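Local coordinates for alpha-rhamnosidase (Dictyoglomus thermophilum, PDB 6I60), which probably hydrolyses terminal non-reducing alpha-L-rhamnose residues from alpha-L-rhamnosides, as a multidomain glycoside hydrolase, at residues K36-T41 with N50-W55; E97-Y102 with D578-E583; E473-I478 with K782-K787. All coordinates share one frame; numbering follows the deposited sequence.

Contact 1: residues K36-T41 with N50-W55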
loop_
_atom_site.group_PDB
_atom_site.type_symbol
_atom_site.label_atom_id
_atom_site.label_comp_id
_atom_site.label_asym_id
_atom_site.label_seq_id
_atom_site.Cartn_x
_atom_site.Cartn_y
_atom_site.Cartn_z
ATOM N N LYS A 36 -11.038 -14.265 8.233
ATOM C CA LYS A 36 -9.726 -13.645 8.333
ATOM C C LYS A 36 -9.483 -13.187 9.764
ATOM O O LYS A 36 -10.353 -12.564 10.381
ATOM C CB LYS A 36 -9.606 -12.458 7.372
ATOM C CG LYS A 36 -10.005 -12.773 5.939
ATOM C CD LYS A 36 -9.025 -12.176 4.940
ATOM C CE LYS A 36 -9.716 -11.841 3.626
ATOM N NZ LYS A 36 -10.240 -10.445 3.613
ATOM N N CYS A 37 -8.304 -13.508 10.284
ATOM C CA CYS A 37 -7.806 -12.946 11.530
ATOM C C CYS A 37 -6.667 -11.995 11.196
ATOM O O CYS A 37 -5.735 -12.370 10.478
ATOM C CB CYS A 37 -7.328 -14.040 12.485
ATOM S SG CYS A 37 -6.537 -13.408 13.980
ATOM N N GLU A 38 -6.752 -10.766 11.707
ATOM C CA GLU A 38 -5.840 -9.692 11.319
ATOM C C GLU A 38 -5.871 -9.454 9.810
ATOM O O GLU A 38 -4.855 -9.109 9.203
ATOM C CB GLU A 38 -4.408 -9.970 11.790
ATOM C CG GLU A 38 -4.184 -9.724 13.274
ATOM C CD GLU A 38 -4.488 -8.294 13.677
ATOM O OE1 GLU A 38 -3.571 -7.447 13.607
ATOM O OE2 GLU A 38 -5.646 -8.019 14.059
ATOM N N PHE A 39 -7.045 -9.651 9.202
ATOM C CA PHE A 39 -7.243 -9.458 7.765
ATOM C C PHE A 39 -6.315 -10.354 6.948
ATOM O O PHE A 39 -5.788 -9.952 5.908
ATOM C CB PHE A 39 -7.070 -7.989 7.374
ATOM C CG PHE A 39 -7.973 -7.059 8.125
ATOM C CD1 PHE A 39 -9.287 -6.876 7.726
ATOM C CD2 PHE A 39 -7.513 -6.372 9.238
ATOM C CE1 PHE A 39 -10.123 -6.024 8.416
ATOM C CE2 PHE A 39 -8.345 -5.517 9.935
ATOM C CZ PHE A 39 -9.652 -5.344 9.525
ATOM N N THR A 40 -6.118 -11.583 7.421
ATOM C CA THR A 40 -5.273 -12.547 6.733
ATOM C C THR A 40 -5.807 -13.946 6.994
ATOM O O THR A 40 -6.219 -14.261 8.115
ATOM C CB THR A 40 -3.814 -12.447 7.192
ATOM O OG1 THR A 40 -3.397 -11.077 7.164
ATOM C CG2 THR A 40 -2.907 -13.272 6.281
ATOM N N THR A 41 -5.800 -14.779 5.956
ATOM C CA THR A 41 -6.240 -16.162 6.085
ATOM C C THR A 41 -5.189 -16.952 6.853
ATOM O O THR A 41 -4.066 -17.135 6.372
ATOM C CB THR A 41 -6.489 -16.774 4.709
ATOM O OG1 THR A 41 -7.685 -16.218 4.147
ATOM C CG2 THR A 41 -6.645 -18.287 4.815
ATOM N N ASN A 50 -5.542 -8.320 21.189
ATOM C CA ASN A 50 -6.935 -8.310 20.751
ATOM C C ASN A 50 -6.958 -8.189 19.231
ATOM O O ASN A 50 -7.171 -7.094 18.689
ATOM C CB ASN A 50 -7.715 -7.172 21.407
ATOM C CG ASN A 50 -7.619 -7.198 22.918
ATOM O OD1 ASN A 50 -6.568 -6.914 23.491
ATOM N ND2 ASN A 50 -8.722 -7.542 23.573
ATOM N N PRO A 51 -6.741 -9.288 18.511
ATOM C CA PRO A 51 -6.757 -9.229 17.045
ATOM C C PRO A 51 -8.157 -8.958 16.510
ATOM O O PRO A 51 -9.157 -8.983 17.230
ATOM C CB PRO A 51 -6.254 -10.614 16.624
ATOM C CG PRO A 51 -6.558 -11.496 17.789
ATOM C CD PRO A 51 -6.406 -10.635 19.008
ATOM N N ILE A 52 -8.214 -8.700 15.206
ATOM C CA ILE A 52 -9.457 -8.378 14.514
ATOM C C ILE A 52 -9.918 -9.601 13.731
ATOM O O ILE A 52 -9.130 -10.212 12.996
ATOM C CB ILE A 52 -9.275 -7.164 13.585
ATOM C CG1 ILE A 52 -8.776 -5.952 14.376
ATOM C CG2 ILE A 52 -10.574 -6.844 12.864
ATOM C CD1 ILE A 52 -9.832 -5.308 15.251
ATOM N N PHE A 53 -11.190 -9.957 13.885
ATOM C CA PHE A 53 -11.796 -11.076 13.175
ATOM C C PHE A 53 -12.801 -10.554 12.156
ATOM O O PHE A 53 -13.490 -9.559 12.403
ATOM C CB PHE A 53 -12.490 -12.038 14.146
ATOM C CG PHE A 53 -11.543 -12.784 15.045
ATOM C CD1 PHE A 53 -10.970 -13.976 14.633
ATOM C CD2 PHE A 53 -11.227 -12.293 16.300
ATOM C CE1 PHE A 53 -10.099 -14.666 15.457
ATOM C CE2 PHE A 53 -10.355 -12.976 17.129
ATOM C CZ PHE A 53 -9.792 -14.164 16.706
ATOM N N SER A 54 -12.884 -11.232 11.013
ATOM C CA SER A 54 -13.779 -10.814 9.945
ATOM C C SER A 54 -14.226 -12.036 9.157
ATOM O O SER A 54 -13.596 -13.096 9.207
ATOM C CB SER A 54 -13.108 -9.791 9.019
ATOM O OG SER A 54 -11.737 -10.094 8.834
ATOM N N TRP A 55 -15.326 -11.871 8.424
ATOM C CA TRP A 55 -15.888 -12.949 7.622
ATOM C C TRP A 55 -16.836 -12.360 6.590
ATOM O O TRP A 55 -17.343 -11.247 6.748
ATOM C CB TRP A 55 -16.624 -13.972 8.493
ATOM C CG TRP A 55 -17.676 -13.354 9.359
ATOM C CD1 TRP A 55 -18.948 -13.021 8.994
ATOM C CD2 TRP A 55 -17.543 -12.985 10.736
ATOM N NE1 TRP A 55 -19.617 -12.469 10.060
ATOM C CE2 TRP A 55 -18.777 -12.436 11.142
ATOM C CE3 TRP A 55 -16.503 -13.068 11.667
ATOM C CZ2 TRP A 55 -18.997 -11.974 12.435
ATOM C CZ3 TRP A 55 -16.724 -12.609 12.947
ATOM C CH2 TRP A 55 -17.961 -12.070 13.322
#

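Contact 2: residues E97-Y102 with D578-E583. With PGE (triethylene glycol), chain D.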
loop_
_atom_site.group_PDB
_atom_site.type_symbol
_atom_site.label_atom_id
_atom_site.label_comp_id
_atom_site.label_asym_id
_atom_site.label_seq_id
_atom_site.Cartn_x
_atom_site.Cartn_y
_atom_site.Cartn_z
ATOM N N GLU A 97 -22.522 -6.177 12.478
ATOM C CA GLU A 97 -21.123 -6.013 12.107
ATOM C C GLU A 97 -20.464 -7.364 11.852
ATOM O O GLU A 97 -20.769 -8.359 12.516
ATOM C CB GLU A 97 -20.372 -5.259 13.204
ATOM C CG GLU A 97 -20.616 -3.759 13.203
ATOM C CD GLU A 97 -20.306 -3.115 11.861
ATOM O OE1 GLU A 97 -21.059 -2.205 11.448
ATOM O OE2 GLU A 97 -19.311 -3.515 11.219
ATOM N N GLN A 98 -19.556 -7.394 10.873
ATOM C CA GLN A 98 -18.772 -8.586 10.564
ATOM C C GLN A 98 -17.277 -8.343 10.736
ATOM O O GLN A 98 -16.460 -9.116 10.224
ATOM C CB GLN A 98 -19.070 -9.081 9.146
ATOM C CG GLN A 98 -18.815 -8.060 8.054
ATOM C CD GLN A 98 -19.663 -8.312 6.821
ATOM O OE1 GLN A 98 -20.458 -7.465 6.417
ATOM N NE2 GLN A 98 -19.499 -9.485 6.219
ATOM N N VAL A 99 -16.905 -7.278 11.443
ATOM C CA VAL A 99 -15.518 -6.979 11.786
ATOM C C VAL A 99 -15.487 -6.725 13.288
ATOM O O VAL A 99 -15.954 -5.678 13.754
ATOM C CB VAL A 99 -14.968 -5.776 11.009
ATOM C CG1 VAL A 99 -13.597 -5.387 11.532
ATOM C CG2 VAL A 99 -14.899 -6.087 9.524
ATOM N N ILE A 100 -14.950 -7.679 14.045
ATOM C CA ILE A 100 -15.035 -7.659 15.500
ATOM C C ILE A 100 -13.638 -7.596 16.099
ATOM O O ILE A 100 -12.666 -8.103 15.528
ATOM C CB ILE A 100 -15.798 -8.888 16.045
ATOM C CG1 ILE A 100 -16.944 -9.271 15.107
ATOM C CG2 ILE A 100 -16.331 -8.611 17.442
ATOM C CD1 ILE A 100 -18.043 -8.234 15.023
ATOM N N LYS A 101 -13.547 -6.964 17.265
ATOM C CA LYS A 101 -12.325 -6.951 18.053
ATOM C C LYS A 101 -12.375 -8.073 19.084
ATOM O O LYS A 101 -13.408 -8.304 19.719
ATOM C CB LYS A 101 -12.142 -5.599 18.745
ATOM C CG LYS A 101 -11.022 -5.555 19.777
ATOM C CD LYS A 101 -11.291 -4.494 20.836
ATOM C CE LYS A 101 -10.014 -4.087 21.558
ATOM N NZ LYS A 101 -10.165 -2.797 22.293
ATOM N N TYR A 102 -11.252 -8.772 19.234
ATOM C CA TYR A 102 -11.182 -9.906 20.147
ATOM C C TYR A 102 -11.364 -9.453 21.589
ATOM O O TYR A 102 -10.789 -8.449 22.022
ATOM C CB TYR A 102 -9.844 -10.625 19.983
ATOM C CG TYR A 102 -9.598 -11.729 20.985
ATOM C CD1 TYR A 102 -10.226 -12.960 20.857
ATOM C CD2 TYR A 102 -8.728 -11.546 22.052
ATOM C CE1 TYR A 102 -10.001 -13.974 21.766
ATOM C CE2 TYR A 102 -8.497 -12.554 22.967
ATOM C CZ TYR A 102 -9.136 -13.767 22.818
ATOM O OH TYR A 102 -8.913 -14.780 23.721
ATOM N N ASP A 578 -13.733 -0.366 9.744
ATOM C CA ASP A 578 -12.877 -0.688 10.883
ATOM C C ASP A 578 -12.836 0.537 11.793
ATOM O O ASP A 578 -11.930 1.367 11.702
ATOM C CB ASP A 578 -11.477 -1.092 10.422
ATOM C CG ASP A 578 -10.600 -1.557 11.566
ATOM O OD1 ASP A 578 -11.146 -1.854 12.648
ATOM O OD2 ASP A 578 -9.366 -1.629 11.384
ATOM N N LYS A 579 -13.833 0.646 12.675
ATOM C CA LYS A 579 -13.859 1.736 13.641
ATOM C C LYS A 579 -12.806 1.579 14.728
ATOM O O LYS A 579 -12.522 2.551 15.437
ATOM C CB LYS A 579 -15.247 1.844 14.278
ATOM C CG LYS A 579 -15.713 0.577 14.982
ATOM C CD LYS A 579 -17.167 0.690 15.422
ATOM C CE LYS A 579 -17.275 1.017 16.905
ATOM N NZ LYS A 579 -18.568 1.681 17.237
ATOM N N TYR A 580 -12.220 0.389 14.871
ATOM C CA TYR A 580 -11.225 0.173 15.914
ATOM C C TYR A 580 -9.933 0.926 15.627
ATOM O O TYR A 580 -9.275 1.400 16.561
ATOM C CB TYR A 580 -10.950 -1.321 16.069
ATOM C CG TYR A 580 -12.187 -2.131 16.374
ATOM C CD1 TYR A 580 -12.697 -3.031 15.448
ATOM C CD2 TYR A 580 -12.847 -1.994 17.588
ATOM C CE1 TYR A 580 -13.829 -3.773 15.724
ATOM C CE2 TYR A 580 -13.979 -2.732 17.872
ATOM C CZ TYR A 580 -14.465 -3.621 16.937
ATOM O OH TYR A 580 -15.594 -4.359 17.216
ATOM N N VAL A 581 -9.551 1.046 14.353
ATOM C CA VAL A 581 -8.358 1.811 14.013
ATOM C C VAL A 581 -8.566 3.297 14.268
ATOM O O VAL A 581 -7.590 4.047 14.377
ATOM C CB VAL A 581 -7.948 1.555 12.551
ATOM C CG1 VAL A 581 -8.771 2.413 11.603
ATOM C CG2 VAL A 581 -6.462 1.821 12.365
ATOM N N LEU A 582 -9.818 3.741 14.376
ATOM C CA LEU A 582 -10.086 5.132 14.719
ATOM C C LEU A 582 -9.883 5.387 16.207
ATOM O O LEU A 582 -9.371 6.443 16.593
ATOM C CB LEU A 582 -11.504 5.515 14.293
ATOM C CG LEU A 582 -11.750 5.622 12.786
ATOM C CD1 LEU A 582 -13.084 6.293 12.507
ATOM C CD2 LEU A 582 -10.617 6.373 12.103
ATOM N N GLU A 583 -10.273 4.432 17.057
ATOM C CA GLU A 583 -10.052 4.583 18.492
ATOM C C GLU A 583 -8.589 4.380 18.862
ATOM O O GLU A 583 -8.084 5.045 19.775
ATOM C CB GLU A 583 -10.926 3.599 19.272
ATOM C CG GLU A 583 -12.305 3.367 18.676
ATOM C CD GLU A 583 -13.074 2.273 19.398
ATOM O OE1 GLU A 583 -14.322 2.265 19.314
ATOM O OE2 GLU A 583 -12.429 1.422 20.048
HETATM C C1 PGE D . -8.282 -4.351 24.767
HETATM O O1 PGE D . -7.994 -2.959 24.811
HETATM C C2 PGE D . -9.222 -4.706 25.901
HETATM O O2 PGE D . -10.478 -4.097 25.674
HETATM C C3 PGE D . -11.399 -4.929 24.998
HETATM C C4 PGE D . -12.758 -4.256 25.003
HETATM O O4 PGE D . -12.735 -1.646 21.530
HETATM C C6 PGE D . -13.491 -1.454 22.718
HETATM C C5 PGE D . -13.704 -2.791 23.401
HETATM O O3 PGE D . -12.662 -3.016 24.330
#

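Contact 3: residues E473-I478 with K782-K787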
loop_
_atom_site.group_PDB
_atom_site.type_symbol
_atom_site.label_atom_id
_atom_site.label_comp_id
_atom_site.label_asym_id
_atom_site.label_seq_id
_atom_site.Cartn_x
_atom_site.Cartn_y
_atom_site.Cartn_z
ATOM N N GLU A 473 -9.898 3.594 -24.629
ATOM C CA GLU A 473 -8.641 2.876 -24.441
ATOM C C GLU A 473 -7.570 3.752 -23.805
ATOM O O GLU A 473 -6.700 3.236 -23.093
ATOM C CB GLU A 473 -8.140 2.322 -25.777
ATOM C CG GLU A 473 -6.963 1.361 -25.654
ATOM C CD GLU A 473 -7.298 0.109 -24.859
ATOM O OE1 GLU A 473 -6.363 -0.517 -24.315
ATOM O OE2 GLU A 473 -8.492 -0.252 -24.780
ATOM N N LEU A 474 -7.611 5.063 -24.047
ATOM C CA LEU A 474 -6.660 5.960 -23.396
ATOM C C LEU A 474 -6.847 5.951 -21.885
ATOM O O LEU A 474 -5.869 5.979 -21.129
ATOM C CB LEU A 474 -6.809 7.378 -23.951
ATOM C CG LEU A 474 -6.124 8.500 -23.166
ATOM C CD1 LEU A 474 -4.615 8.416 -23.315
ATOM C CD2 LEU A 474 -6.631 9.859 -23.618
ATOM N N ILE A 475 -8.101 5.904 -21.426
ATOM C CA ILE A 475 -8.367 5.786 -19.995
ATOM C C ILE A 475 -7.860 4.448 -19.468
ATOM O O ILE A 475 -7.294 4.372 -18.370
ATOM C CB ILE A 475 -9.870 5.977 -19.718
ATOM C CG1 ILE A 475 -10.286 7.418 -20.015
ATOM C CG2 ILE A 475 -10.207 5.622 -18.281
ATOM C CD1 ILE A 475 -11.755 7.686 -19.782
ATOM N N ASN A 476 -8.043 3.377 -20.246
ATOM C CA ASN A 476 -7.525 2.071 -19.846
ATOM C C ASN A 476 -6.005 2.090 -19.733
ATOM O O ASN A 476 -5.432 1.446 -18.845
ATOM C CB ASN A 476 -7.974 1.001 -20.841
ATOM C CG ASN A 476 -9.475 0.793 -20.837
ATOM O OD1 ASN A 476 -10.139 1.007 -19.825
ATOM N ND2 ASN A 476 -10.017 0.372 -21.972
ATOM N N LYS A 477 -5.332 2.822 -20.626
ATOM C CA LYS A 477 -3.878 2.915 -20.551
ATOM C C LYS A 477 -3.442 3.740 -19.345
ATOM O O LYS A 477 -2.458 3.402 -18.680
ATOM C CB LYS A 477 -3.322 3.508 -21.844
ATOM C CG LYS A 477 -3.524 2.628 -23.070
ATOM C CD LYS A 477 -2.589 1.426 -23.057
ATOM C CE LYS A 477 -2.964 0.412 -24.132
ATOM N NZ LYS A 477 -2.340 -0.923 -23.892
ATOM N N ILE A 478 -4.161 4.826 -19.049
ATOM C CA ILE A 478 -3.885 5.585 -17.832
ATOM C C ILE A 478 -4.122 4.715 -16.607
ATOM O O ILE A 478 -3.312 4.693 -15.671
ATOM C CB ILE A 478 -4.738 6.867 -17.791
ATOM C CG1 ILE A 478 -4.378 7.790 -18.957
ATOM C CG2 ILE A 478 -4.555 7.595 -16.464
ATOM C CD1 ILE A 478 -5.484 8.747 -19.336
ATOM N N LYS A 782 -13.584 15.504 -20.682
ATOM C CA LYS A 782 -12.795 16.128 -21.738
ATOM C C LYS A 782 -11.384 16.447 -21.267
ATOM O O LYS A 782 -10.454 16.489 -22.081
ATOM C CB LYS A 782 -13.489 17.393 -22.239
ATOM C CG LYS A 782 -14.565 17.136 -23.287
ATOM C CD LYS A 782 -14.801 18.360 -24.161
ATOM C CE LYS A 782 -13.609 18.631 -25.066
ATOM N NZ LYS A 782 -14.030 19.088 -26.420
ATOM N N ILE A 783 -11.206 16.678 -19.965
ATOM C CA ILE A 783 -9.867 16.882 -19.424
ATOM C C ILE A 783 -9.072 15.584 -19.475
ATOM O O ILE A 783 -7.896 15.573 -19.860
ATOM C CB ILE A 783 -9.955 17.440 -17.992
ATOM C CG1 ILE A 783 -10.427 18.895 -18.014
ATOM C CG2 ILE A 783 -8.617 17.327 -17.283
ATOM C CD1 ILE A 783 -11.109 19.335 -16.735
ATOM N N VAL A 784 -9.706 14.469 -19.106
ATOM C CA VAL A 784 -9.016 13.185 -19.073
ATOM C C VAL A 784 -8.654 12.729 -20.483
ATOM O O VAL A 784 -7.559 12.204 -20.719
ATOM C CB VAL A 784 -9.881 12.144 -18.336
ATOM C CG1 VAL A 784 -9.591 10.741 -18.835
ATOM C CG2 VAL A 784 -9.652 12.236 -16.834
ATOM N N ASN A 785 -9.555 12.944 -21.444
ATOM C CA ASN A 785 -9.354 12.494 -22.819
ATOM C C ASN A 785 -8.301 13.301 -23.572
ATOM O O ASN A 785 -8.083 13.038 -24.760
ATOM C CB ASN A 785 -10.685 12.542 -23.577
ATOM C CG ASN A 785 -10.758 11.524 -24.707
ATOM O OD1 ASN A 785 -11.830 11.006 -25.017
ATOM N ND2 ASN A 785 -9.619 11.239 -25.330
ATOM N N GLN A 786 -7.642 14.262 -22.932
ATOM C CA GLN A 786 -6.631 15.061 -23.609
ATOM C C GLN A 786 -5.354 14.255 -23.814
ATOM O O GLN A 786 -4.927 13.501 -22.935
ATOM C CB GLN A 786 -6.331 16.329 -22.811
ATOM C CG GLN A 786 -7.409 17.392 -22.928
ATOM C CD GLN A 786 -7.821 17.655 -24.366
ATOM O OE1 GLN A 786 -8.935 17.324 -24.775
ATOM N NE2 GLN A 786 -6.924 18.258 -25.140
ATOM N N LYS A 787 -4.750 14.416 -24.991
ATOM C CA LYS A 787 -3.484 13.777 -25.325
ATOM C C LYS A 787 -2.347 14.781 -25.458
ATOM O O LYS A 787 -1.246 14.407 -25.875
ATOM C CB LYS A 787 -3.623 12.968 -26.616
ATOM C CG LYS A 787 -4.001 11.512 -26.402
ATOM C CD LYS A 787 -4.174 10.789 -27.728
ATOM C CE LYS A 787 -5.616 10.354 -27.941
ATOM N NZ LYS A 787 -5.699 9.068 -28.690
#

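Contact 1: residues K36-T41 with N50-W55
Strands 35-37 and 52-56 run antiparallel, Lys-36 and Ser-54 forming a hydrogen-bonded pair, Cys-37 and Phe-53 the non-hydrogen-bonded pair beside it, and Glu-38 N closing the ladder on Ile-52 O (2.8 Å). At the Lys-36 end the backbone bonds run both ways, and Lys-36 O is gripped twice, by Ser-54 N at 2.9 Å and by Ser-54 OG at 3.2 Å, the hydroxyl coming from above the carbonyl plane. Beyond Cys-37 the chain turns aside, and the Glu-38 carboxylate takes over as acceptor: OE2 receives Ile-52 N at 2.9 Å, met nearly along its C-O axis. A bend at chi2 (-59°) folds the Glu-38 chain back to reach this amide, crossing Pro-51 at about a right angle. With an alanine here, Ile-52 N is likely to lose this acceptor, and the salt bridge from OE1 to Arg-528 would be lost. On the sheet face of Phe-53, Cys-37 points SG away from its own amide nitrogen (chi1 174°), which puts the sulfur 4.5 Å from the Phe-53 ring centroid in an oblique sulfur-aromatic contact and 3.9 Å from Pro-51 CB. Phe-39 leans the other way, its CZ meeting Ile-52 CG2 at 3.8 Å. The pairing belongs to the N-terminal immunoglobulin-like domain: Phe-53 packs edge-to-face on Trp-115 and Phe-135 of strands 112-120 and 133-137, strand 99-101 flanks strand 52-56 on its other edge, and Phe-39 and Ile-52 rest on helix 524-535 of the glycosidase domain.

Contact 2: residues E97-Y102 with D578-E583
Lys-101 CB lies over one face of the Tyr-580 ring, 3.6 Å from its centroid and offset toward the rim, a CH-pi contact at an interdomain junction: strand 99-101 of the immunoglobulin-like domain meets helix 580-584 of the six-hairpin glycosidase domain. The ring reaches alongside the strand, and Val-99 O approaches its edge in plane, 3.5 Å from CE1. Its hydroxyl end extends past Ile-100, where OH comes within 3.8 Å of CA. Val-99 CG1 adds a looser apolar contact to Tyr-580 CE1, at 4.5 Å. The strand thus meets the tyrosine both through an aliphatic carbon laid on the ring face and through a carbonyl at the ring edge. Asp-578, just ahead of the turn into the helix, accepts through OD1 a weak capping bond from Tyr-580 N (3.3 Å). Farther out, Ile-52 of the neighbouring strand 52-56 also touches Tyr-580, while Leu-582 packs on helices 564-576 and 626-648, tying the short helix into its own domain. The Lys-101 chain, with CG anti to the backbone N (chi1 170°) and extended beyond it, carries the ammonium clear of the ring to a triethylene glycol, probably from the crystallisation liquor. There NZ donates to the glycol O4 at 2.9 Å and to its O3 at 3.2 Å, and O4 in turn makes a weak bond to Glu-583 OE2.

Contact 3: residues E473-I478 with K782-K787
Ile-475 and Val-784 cross at about a right angle, Ile-475 CG1 meeting Val-784 CG1 at 3.6 Å and the tip, CD1, reaching the same methyl at 3.9 Å. Val-784 CG1 is anti to the backbone N (chi1 152°), and this turn sends the methyl across to the isoleucine. Leu-474 makes the broader part of the contact, through its CD2 branch. This CD2 fits against the end of helix 777-784, where it lies 3.7 Å from Asn-785 O, the same distance from Asn-785 ND2, and 3.8 Å from Val-784 O. This methyl therefore rests largely on polar atoms, in van der Waals contact alone, and the Leu-474 and Asn-785 side chains run obliquely to each other. Lys-787, itself exposed, adds its CG at 4.2 Å from Leu-474 CD2. Ile-478, one turn along, adds a longer contact of CD1 to Val-784 O. Helix 826-835 packs against both partners, Phe-830 touching Ile-475 and Ile-478 and Trp-829 touching Val-784. Phe-768 of helix 761-773 backs the valine, and Phe-792 of helix 792-797 meets Ile-478, so helix 473-488 packs among late helices of the glycosidase domain, consistent with the (alpha/alpha)6 barrel of six-hairpin glycosidases.

Overall arrangement
Contacts 1 and 2 are continuous, their centres about 10 Å apart: strand 52-56 lies between strands 35-37 and 99-101, and Ile-52 CG2 packs on Val-99 CG1 at 3.6 Å. Arg-528 of the glycosidase domain is shared, pairing with Glu-38 of contact 1 and, weakly and at long range, with Asp-578 of contact 2. Contact 2 joins the two domains directly, whereas contact 1 lies within the immunoglobulin-like domain and reaches helix 524-535 through Glu-38, Phe-39 and Ile-52. Contact 3 is internal to the glycosidase domain, its centre about 39 Å from the other two centres and across the chain's centre from contact 1. None includes Tyr-656, Glu-659 or Leu-660, which bind 2-(2-ethoxyethoxy)ethanol; contact 2 holds the triethylene glycol.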